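Side-chain contacts in glucose-6-phosphate isomerase (PDB 1ZZG), which probably catalyses the reversible isomerisation of glucose 6-phosphate to fructose 6-phosphate, a step shared by glycolysis and gluconeogenesis: residues Leu4-Leu9 / Ala233-Leu238; Thr50-Glu55 / Leu191-Leu196. All blocks are in the same frame, centred on the assembly; numbering follows the deposited sequence.

Interaction 1 of 2, residues Leu4-Leu9 / Ala233-Leu238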
ATOM      1  N   LEU A   4      15.934  -3.156  19.671  1.00 31.84           N
ATOM      2  CA  LEU A   4      16.589  -2.424  18.595  1.00 31.52           C
ATOM      3  C   LEU A   4      17.910  -3.100  18.251  1.00 33.04           C
ATOM      4  O   LEU A   4      18.731  -3.363  19.131  1.00 32.12           O
ATOM      5  CB  LEU A   4      16.853  -0.970  19.004  1.00 30.21           C
ATOM      6  CG  LEU A   4      17.765  -0.183  18.049  1.00 29.86           C
ATOM      7  CD1 LEU A   4      17.127  -0.074  16.661  1.00 29.37           C
ATOM      8  CD2 LEU A   4      18.020   1.203  18.629  1.00 29.52           C
ATOM      9  N   ASP A   5      18.102  -3.379  16.967  1.00 33.12           N
ATOM     10  CA  ASP A   5      19.321  -4.019  16.485  1.00 33.56           C
ATOM     11  C   ASP A   5      20.055  -3.103  15.510  1.00 32.63           C
ATOM     12  O   ASP A   5      19.510  -2.717  14.479  1.00 30.47           O
ATOM     13  CB  ASP A   5      18.980  -5.340  15.792  1.00 36.14           C
ATOM     14  CG  ASP A   5      20.212  -6.081  15.307  1.00 36.81           C
ATOM     15  OD1 ASP A   5      20.961  -5.525  14.479  1.00 39.43           O
ATOM     16  OD2 ASP A   5      20.430  -7.224  15.757  1.00 40.54           O
ATOM     17  N   THR A   6      21.293  -2.758  15.841  1.00 31.57           N
ATOM     18  CA  THR A   6      22.097  -1.889  14.995  1.00 31.71           C
ATOM     19  C   THR A   6      23.409  -2.584  14.608  1.00 33.13           C
ATOM     20  O   THR A   6      24.421  -1.928  14.370  1.00 33.34           O
ATOM     21  CB  THR A   6      22.423  -0.557  15.721  1.00 33.45           C
ATOM     22  OG1 THR A   6      23.060  -0.834  16.977  1.00 32.80           O
ATOM     23  CG2 THR A   6      21.149   0.250  15.970  1.00 31.67           C
ATOM     24  N   ARG A   7      23.373  -3.911  14.532  1.00 33.85           N
ATOM     25  CA  ARG A   7      24.557  -4.699  14.203  1.00 36.44           C
ATOM     26  C   ARG A   7      25.333  -4.203  12.987  1.00 36.18           C
ATOM     27  O   ARG A   7      26.548  -4.383  12.923  1.00 37.51           O
ATOM     28  CB  ARG A   7      24.178  -6.176  13.997  1.00 37.90           C
ATOM     29  CG  ARG A   7      23.502  -6.470  12.664  1.00 42.24           C
ATOM     30  CD  ARG A   7      23.051  -7.923  12.548  1.00 42.71           C
ATOM     31  NE  ARG A   7      21.939  -8.230  13.442  1.00 44.40           N
ATOM     32  CZ  ARG A   7      21.171  -9.311  13.336  1.00 46.23           C
ATOM     33  NH1 ARG A   7      21.398 -10.191  12.371  1.00 48.92           N
ATOM     34  NH2 ARG A   7      20.173  -9.511  14.185  1.00 46.31           N
ATOM     35  N   PHE A   8      24.649  -3.582  12.026  1.00 33.81           N
ATOM     36  CA  PHE A   8      25.318  -3.091  10.822  1.00 32.56           C
ATOM     37  C   PHE A   8      25.615  -1.601  10.853  1.00 33.83           C
ATOM     38  O   PHE A   8      25.876  -0.987   9.821  1.00 34.31           O
ATOM     39  CB  PHE A   8      24.493  -3.439   9.578  1.00 30.64           C
ATOM     40  CG  PHE A   8      24.276  -4.914   9.401  1.00 30.52           C
ATOM     41  CD1 PHE A   8      25.362  -5.779   9.295  1.00 30.55           C
ATOM     42  CD2 PHE A   8      22.991  -5.446   9.383  1.00 30.52           C
ATOM     43  CE1 PHE A   8      25.171  -7.155   9.179  1.00 30.14           C
ATOM     44  CE2 PHE A   8      22.791  -6.822   9.267  1.00 31.10           C
ATOM     45  CZ  PHE A   8      23.885  -7.677   9.167  1.00 30.00           C
ATOM     46  N   LEU A   9      25.560  -1.028  12.050  1.00 34.51           N
ATOM     47  CA  LEU A   9      25.852   0.385  12.264  1.00 35.80           C
ATOM     48  C   LEU A   9      26.790   0.398  13.476  1.00 38.18           C
ATOM     49  O   LEU A   9      26.399   0.781  14.579  1.00 38.86           O
ATOM     50  CB  LEU A   9      24.566   1.164  12.573  1.00 33.93           C
ATOM     51  CG  LEU A   9      23.470   1.208  11.500  1.00 33.42           C
ATOM     52  CD1 LEU A   9      22.224   1.878  12.070  1.00 32.28           C
ATOM     53  CD2 LEU A   9      23.968   1.964  10.283  1.00 32.06           C
ATOM     54  N   ALA A 233      15.033   7.785  17.198  1.00 23.08           N
ATOM     55  CA  ALA A 233      14.867   9.183  16.813  1.00 21.75           C
ATOM     56  C   ALA A 233      16.246   9.659  16.346  1.00 22.54           C
ATOM     57  O   ALA A 233      16.375  10.346  15.330  1.00 21.57           O
ATOM     58  CB  ALA A 233      14.403  10.005  17.997  1.00 23.01           C
ATOM     59  N   LEU A 234      17.278   9.278  17.093  1.00 22.49           N
ATOM     60  CA  LEU A 234      18.646   9.656  16.742  1.00 22.66           C
ATOM     61  C   LEU A 234      19.004   9.093  15.367  1.00 23.32           C
ATOM     62  O   LEU A 234      19.551   9.799  14.521  1.00 24.67           O
ATOM     63  CB  LEU A 234      19.641   9.127  17.779  1.00 23.61           C
ATOM     64  CG  LEU A 234      21.117   9.407  17.463  1.00 24.33           C
ATOM     65  CD1 LEU A 234      21.354  10.915  17.437  1.00 25.41           C
ATOM     66  CD2 LEU A 234      22.013   8.739  18.500  1.00 25.26           C
ATOM     67  N   LEU A 235      18.697   7.818  15.151  1.00 23.97           N
ATOM     68  CA  LEU A 235      18.994   7.181  13.873  1.00 25.30           C
ATOM     69  C   LEU A 235      18.403   7.993  12.725  1.00 24.71           C
ATOM     70  O   LEU A 235      19.108   8.338  11.783  1.00 26.54           O
ATOM     71  CB  LEU A 235      18.444   5.750  13.841  1.00 24.60           C
ATOM     72  CG  LEU A 235      19.201   4.698  14.659  1.00 25.68           C
ATOM     73  CD1 LEU A 235      18.406   3.404  14.687  1.00 27.73           C
ATOM     74  CD2 LEU A 235      20.580   4.460  14.049  1.00 27.20           C
ATOM     75  N   LEU A 236      17.112   8.301  12.795  1.00 23.99           N
ATOM     76  CA  LEU A 236      16.497   9.086  11.731  1.00 24.19           C
ATOM     77  C   LEU A 236      17.145  10.472  11.655  1.00 24.99           C
ATOM     78  O   LEU A 236      17.360  11.009  10.567  1.00 24.88           O
ATOM     79  CB  LEU A 236      14.984   9.224  11.951  1.00 25.49           C
ATOM     80  CG  LEU A 236      14.094   8.054  11.505  1.00 24.17           C
ATOM     81  CD1 LEU A 236      14.289   6.847  12.419  1.00 23.65           C
ATOM     82  CD2 LEU A 236      12.636   8.497  11.526  1.00 25.23           C
ATOM     83  N   HIS A 237      17.469  11.042  12.814  1.00 25.56           N
ATOM     84  CA  HIS A 237      18.087  12.365  12.858  1.00 25.71           C
ATOM     85  C   HIS A 237      19.454  12.403  12.173  1.00 27.10           C
ATOM     86  O   HIS A 237      19.777  13.359  11.465  1.00 26.89           O
ATOM     87  CB  HIS A 237      18.253  12.842  14.300  1.00 26.02           C
ATOM     88  CG  HIS A 237      18.864  14.205  14.407  1.00 25.94           C
ATOM     89  ND1 HIS A 237      18.303  15.315  13.811  1.00 25.42           N
ATOM     90  CD2 HIS A 237      19.993  14.635  15.019  1.00 27.35           C
ATOM     91  CE1 HIS A 237      19.063  16.370  14.051  1.00 27.98           C
ATOM     92  NE2 HIS A 237      20.093  15.985  14.782  1.00 27.07           N
ATOM     93  N   LEU A 238      20.250  11.361  12.393  1.00 29.08           N
ATOM     94  CA  LEU A 238      21.584  11.274  11.801  1.00 29.26           C
ATOM     95  C   LEU A 238      21.531  11.093  10.277  1.00 30.00           C
ATOM     96  O   LEU A 238      22.546  11.220   9.592  1.00 29.09           O
ATOM     97  CB  LEU A 238      22.366  10.124  12.442  1.00 29.54           C
ATOM     98  CG  LEU A 238      22.644  10.240  13.946  1.00 30.23           C
ATOM     99  CD1 LEU A 238      23.332   8.984  14.427  1.00 30.36           C
ATOM    100  CD2 LEU A 238      23.499  11.466  14.235  1.00 33.64           C
TER
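L235 sends its two methyl branches to different parts of the 4-9 segment, a simple illustration of how a forked side chain can bridge a strand and the turn that follows it. Its CG stands anti to the carbonyl carbon (chi1 -74°), which carries the fork out from the helix. CD2 makes the closest approach, lying 3.6 Å from CD1 of L9, with the two side chains set obliquely. L235 CD1 meets L4 CD1 at 4.2 Å; here the side chains pass in opposite directions. T6 CG2 adds a looser touch on the same branch. A type I turn from T6 to L9, closed by L9 N to T6 O, brings L9 round to this side. D5 is held elsewhere: its OD1 accepts from R7 N in an Asx turn, while R7 grips it side-on in a salt bridge, NE and NH2 reaching OD2, which lies in the guanidinium plane, from one face of the carboxylate. The contact thus joins helix 228-238 to the end of strand 3-5, an edge strand of the mixed sheet within this chain, and the turn after it; Y362 of strand 360-366 and F12 of helix 12-18 also touch L235, and D5 OD1 is hydrogen-bonded to the hydroxyl of Y351 in helix 339-356.

Interaction 2 of 2, residues Thr50-Glu55 / Leu191-Leu196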
ATOM      1  N   THR A  50      -8.310   3.826  31.375  1.00 39.17           N
ATOM      2  CA  THR A  50      -8.889   2.508  31.640  1.00 41.62           C
ATOM      3  C   THR A  50     -10.393   2.556  31.849  1.00 41.52           C
ATOM      4  O   THR A  50     -10.977   1.654  32.450  1.00 43.98           O
ATOM      5  CB  THR A  50      -8.251   1.845  32.878  1.00 42.26           C
ATOM      6  OG1 THR A  50      -8.055   2.828  33.901  1.00 45.19           O
ATOM      7  CG2 THR A  50      -6.924   1.203  32.516  1.00 43.52           C
ATOM      8  N   GLU A  51     -11.016   3.610  31.342  1.00 39.20           N
ATOM      9  CA  GLU A  51     -12.455   3.792  31.470  1.00 38.88           C
ATOM     10  C   GLU A  51     -13.107   3.700  30.091  1.00 36.64           C
ATOM     11  O   GLU A  51     -14.103   3.000  29.903  1.00 34.13           O
ATOM     12  CB  GLU A  51     -12.730   5.158  32.095  1.00 42.18           C
ATOM     13  CG  GLU A  51     -14.184   5.578  32.135  1.00 47.90           C
ATOM     14  CD  GLU A  51     -14.334   7.068  32.413  1.00 51.96           C
ATOM     15  OE1 GLU A  51     -13.842   7.531  33.466  1.00 52.73           O
ATOM     16  OE2 GLU A  51     -14.939   7.775  31.573  1.00 53.34           O
ATOM     17  N   THR A  52     -12.520   4.398  29.124  1.00 34.00           N
ATOM     18  CA  THR A  52     -13.047   4.408  27.766  1.00 33.50           C
ATOM     19  C   THR A  52     -13.099   3.031  27.103  1.00 31.73           C
ATOM     20  O   THR A  52     -14.091   2.701  26.456  1.00 30.35           O
ATOM     21  CB  THR A  52     -12.243   5.373  26.870  1.00 33.55           C
ATOM     22  OG1 THR A  52     -12.309   6.691  27.424  1.00 31.95           O
ATOM     23  CG2 THR A  52     -12.822   5.406  25.450  1.00 34.24           C
ATOM     24  N   LEU A  53     -12.056   2.219  27.257  1.00 30.80           N
ATOM     25  CA  LEU A  53     -12.081   0.905  26.616  1.00 32.06           C
ATOM     26  C   LEU A  53     -13.195   0.019  27.180  1.00 31.49           C
ATOM     27  O   LEU A  53     -13.725  -0.837  26.473  1.00 30.71           O
ATOM     28  CB  LEU A  53     -10.732   0.188  26.743  1.00 32.68           C
ATOM     29  CG  LEU A  53     -10.454  -0.620  28.007  1.00 34.90           C
ATOM     30  CD1 LEU A  53      -9.194  -1.453  27.802  1.00 35.23           C
ATOM     31  CD2 LEU A  53     -10.317   0.319  29.200  1.00 36.27           C
ATOM     32  N   ARG A  54     -13.545   0.216  28.447  1.00 32.87           N
ATOM     33  CA  ARG A  54     -14.622  -0.572  29.044  1.00 35.48           C
ATOM     34  C   ARG A  54     -15.936  -0.138  28.403  1.00 33.95           C
ATOM     35  O   ARG A  54     -16.775  -0.969  28.050  1.00 33.62           O
ATOM     36  CB  ARG A  54     -14.671  -0.365  30.561  1.00 38.98           C
ATOM     37  CG  ARG A  54     -13.502  -1.015  31.281  1.00 44.98           C
ATOM     38  CD  ARG A  54     -13.649  -0.957  32.790  1.00 49.15           C
ATOM     39  NE  ARG A  54     -12.616  -1.759  33.439  1.00 54.05           N
ATOM     40  CZ  ARG A  54     -12.503  -1.922  34.752  1.00 55.50           C
ATOM     41  NH1 ARG A  54     -13.360  -1.333  35.574  1.00 57.81           N
ATOM     42  NH2 ARG A  54     -11.530  -2.680  35.247  1.00 56.70           N
ATOM     43  N   GLU A  55     -16.089   1.173  28.242  1.00 33.50           N
ATOM     44  CA  GLU A  55     -17.272   1.755  27.622  1.00 33.88           C
ATOM     45  C   GLU A  55     -17.399   1.235  26.184  1.00 32.83           C
ATOM     46  O   GLU A  55     -18.502   0.966  25.698  1.00 30.88           O
ATOM     47  CB  GLU A  55     -17.142   3.277  27.622  1.00 36.90           C
ATOM     48  CG  GLU A  55     -18.324   4.019  27.037  1.00 42.94           C
ATOM     49  CD  GLU A  55     -18.076   5.518  26.952  1.00 44.94           C
ATOM     50  OE1 GLU A  55     -17.690   6.121  27.978  1.00 47.33           O
ATOM     51  OE2 GLU A  55     -18.270   6.092  25.860  1.00 47.84           O
ATOM     52  N   LEU A 191      -5.037   4.906  19.291  1.00 21.19           N
ATOM     53  CA  LEU A 191      -5.413   4.257  20.534  1.00 22.27           C
ATOM     54  C   LEU A 191      -6.588   4.914  21.260  1.00 23.07           C
ATOM     55  O   LEU A 191      -6.846   4.625  22.429  1.00 24.87           O
ATOM     56  CB  LEU A 191      -4.188   4.129  21.451  1.00 22.38           C
ATOM     57  CG  LEU A 191      -2.992   3.441  20.760  1.00 24.52           C
ATOM     58  CD1 LEU A 191      -1.872   3.171  21.760  1.00 23.08           C
ATOM     59  CD2 LEU A 191      -3.450   2.134  20.129  1.00 24.29           C
ATOM     60  N   SER A 192      -7.293   5.801  20.567  1.00 23.13           N
ATOM     61  CA  SER A 192      -8.483   6.430  21.132  1.00 23.24           C
ATOM     62  C   SER A 192      -9.615   5.556  20.570  1.00 23.74           C
ATOM     63  O   SER A 192      -9.346   4.525  19.949  1.00 22.34           O
ATOM     64  CB  SER A 192      -8.627   7.875  20.640  1.00 23.37           C
ATOM     65  OG  SER A 192      -9.055   7.936  19.290  1.00 22.03           O
ATOM     66  N   PRO A 193     -10.886   5.932  20.796  1.00 23.75           N
ATOM     67  CA  PRO A 193     -11.952   5.087  20.245  1.00 23.78           C
ATOM     68  C   PRO A 193     -11.841   4.902  18.724  1.00 23.81           C
ATOM     69  O   PRO A 193     -12.418   3.963  18.170  1.00 24.66           O
ATOM     70  CB  PRO A 193     -13.223   5.819  20.668  1.00 21.62           C
ATOM     71  CG  PRO A 193     -12.827   6.398  22.005  1.00 21.98           C
ATOM     72  CD  PRO A 193     -11.439   6.946  21.712  1.00 22.60           C
ATOM     73  N   VAL A 194     -11.101   5.793  18.061  1.00 23.09           N
ATOM     74  CA  VAL A 194     -10.897   5.709  16.612  1.00 22.18           C
ATOM     75  C   VAL A 194     -10.490   4.279  16.258  1.00 22.95           C
ATOM     76  O   VAL A 194     -11.016   3.686  15.320  1.00 22.46           O
ATOM     77  CB  VAL A 194      -9.777   6.665  16.129  1.00 21.76           C
ATOM     78  CG1 VAL A 194      -9.410   6.359  14.679  1.00 20.27           C
ATOM     79  CG2 VAL A 194     -10.231   8.108  16.256  1.00 21.99           C
ATOM     80  N   GLY A 195      -9.548   3.734  17.020  1.00 21.93           N
ATOM     81  CA  GLY A 195      -9.104   2.373  16.777  1.00 21.81           C
ATOM     82  C   GLY A 195      -9.738   1.360  17.720  1.00 22.95           C
ATOM     83  O   GLY A 195      -9.971   0.214  17.338  1.00 24.10           O
ATOM     84  N   LEU A 196     -10.031   1.773  18.951  1.00 21.64           N
ATOM     85  CA  LEU A 196     -10.614   0.851  19.926  1.00 22.46           C
ATOM     86  C   LEU A 196     -11.992   0.324  19.542  1.00 22.09           C
ATOM     87  O   LEU A 196     -12.262  -0.869  19.703  1.00 22.46           O
ATOM     88  CB  LEU A 196     -10.683   1.501  21.307  1.00 22.03           C
ATOM     89  CG  LEU A 196      -9.316   1.918  21.856  1.00 23.03           C
ATOM     90  CD1 LEU A 196      -9.493   2.547  23.219  1.00 23.62           C
ATOM     91  CD2 LEU A 196      -8.389   0.707  21.918  1.00 21.55           C
TER
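The methyl of T52 meets the ring of P193, and this pair is the closest touch where the first turns of helices 52-61 and 193-201 meet. T52 CG2 comes within 3.6 Å of P193 CG, the two side chains crossing at about a right angle. A second, looser touch joins L53 and L196: CD1 of L196 reaches to 4.4 Å from CB of L53, so that the leucine tip rests near the base of its partner. These two residues also mark the nearest backbone approach, with L53 CA 6.8 Å from L196 CA.

The threonine is oriented by its hydrogen bond to D49. With CG2 anti to the backbone N and OG1 beside it (chi1 -59°), the hydroxyl bonds to OD2 of D49, whose OD1 accepts from E51 N, while the methyl is turned to the proline. Across the contact, P193 follows S192, the N-cap residue of helix 193-201, which fixes the start of that helix. S192 OG takes the N-H of V194 at 3.2 Å and gives its own proton to S189 O. The carbonyl oxygen of S192 is gripped by G195 N and L196 N. Farther out, F178 of strand 176-179 touches both P193 and E55.

The chemistry divides cleanly: S192 caps its helix and T52 OG1 is bound to D49, while the join itself is apolar van der Waals packing. The carboxylate of D49 probably also offsets some of the partial positive charge at the start of helix 52-61. Such a contact depends on shape and burial, with the polar bonds that orient its residues made on their own side of the join.

Interactions 1 and 2 lie on opposite sides of the chain's centre, about 33 Å apart between centres and about 18 Å at their nearest atoms, so neither touches the other. Along the sequence, both segments of interaction 2 fall between those of interaction 1. Each lies by a different sheet: 4-9 with 233-238 packs at the border of the mixed sheet, whereas 50-55 with 191-196 lies beside strand 176-179, an outermost strand of the parallel one within this chain. Both lie away from the predicted catalytic residues E267 and K406. Together they exemplify one principle in two settings, small apolar joins whose polar neighbours bond on their own side of the contact.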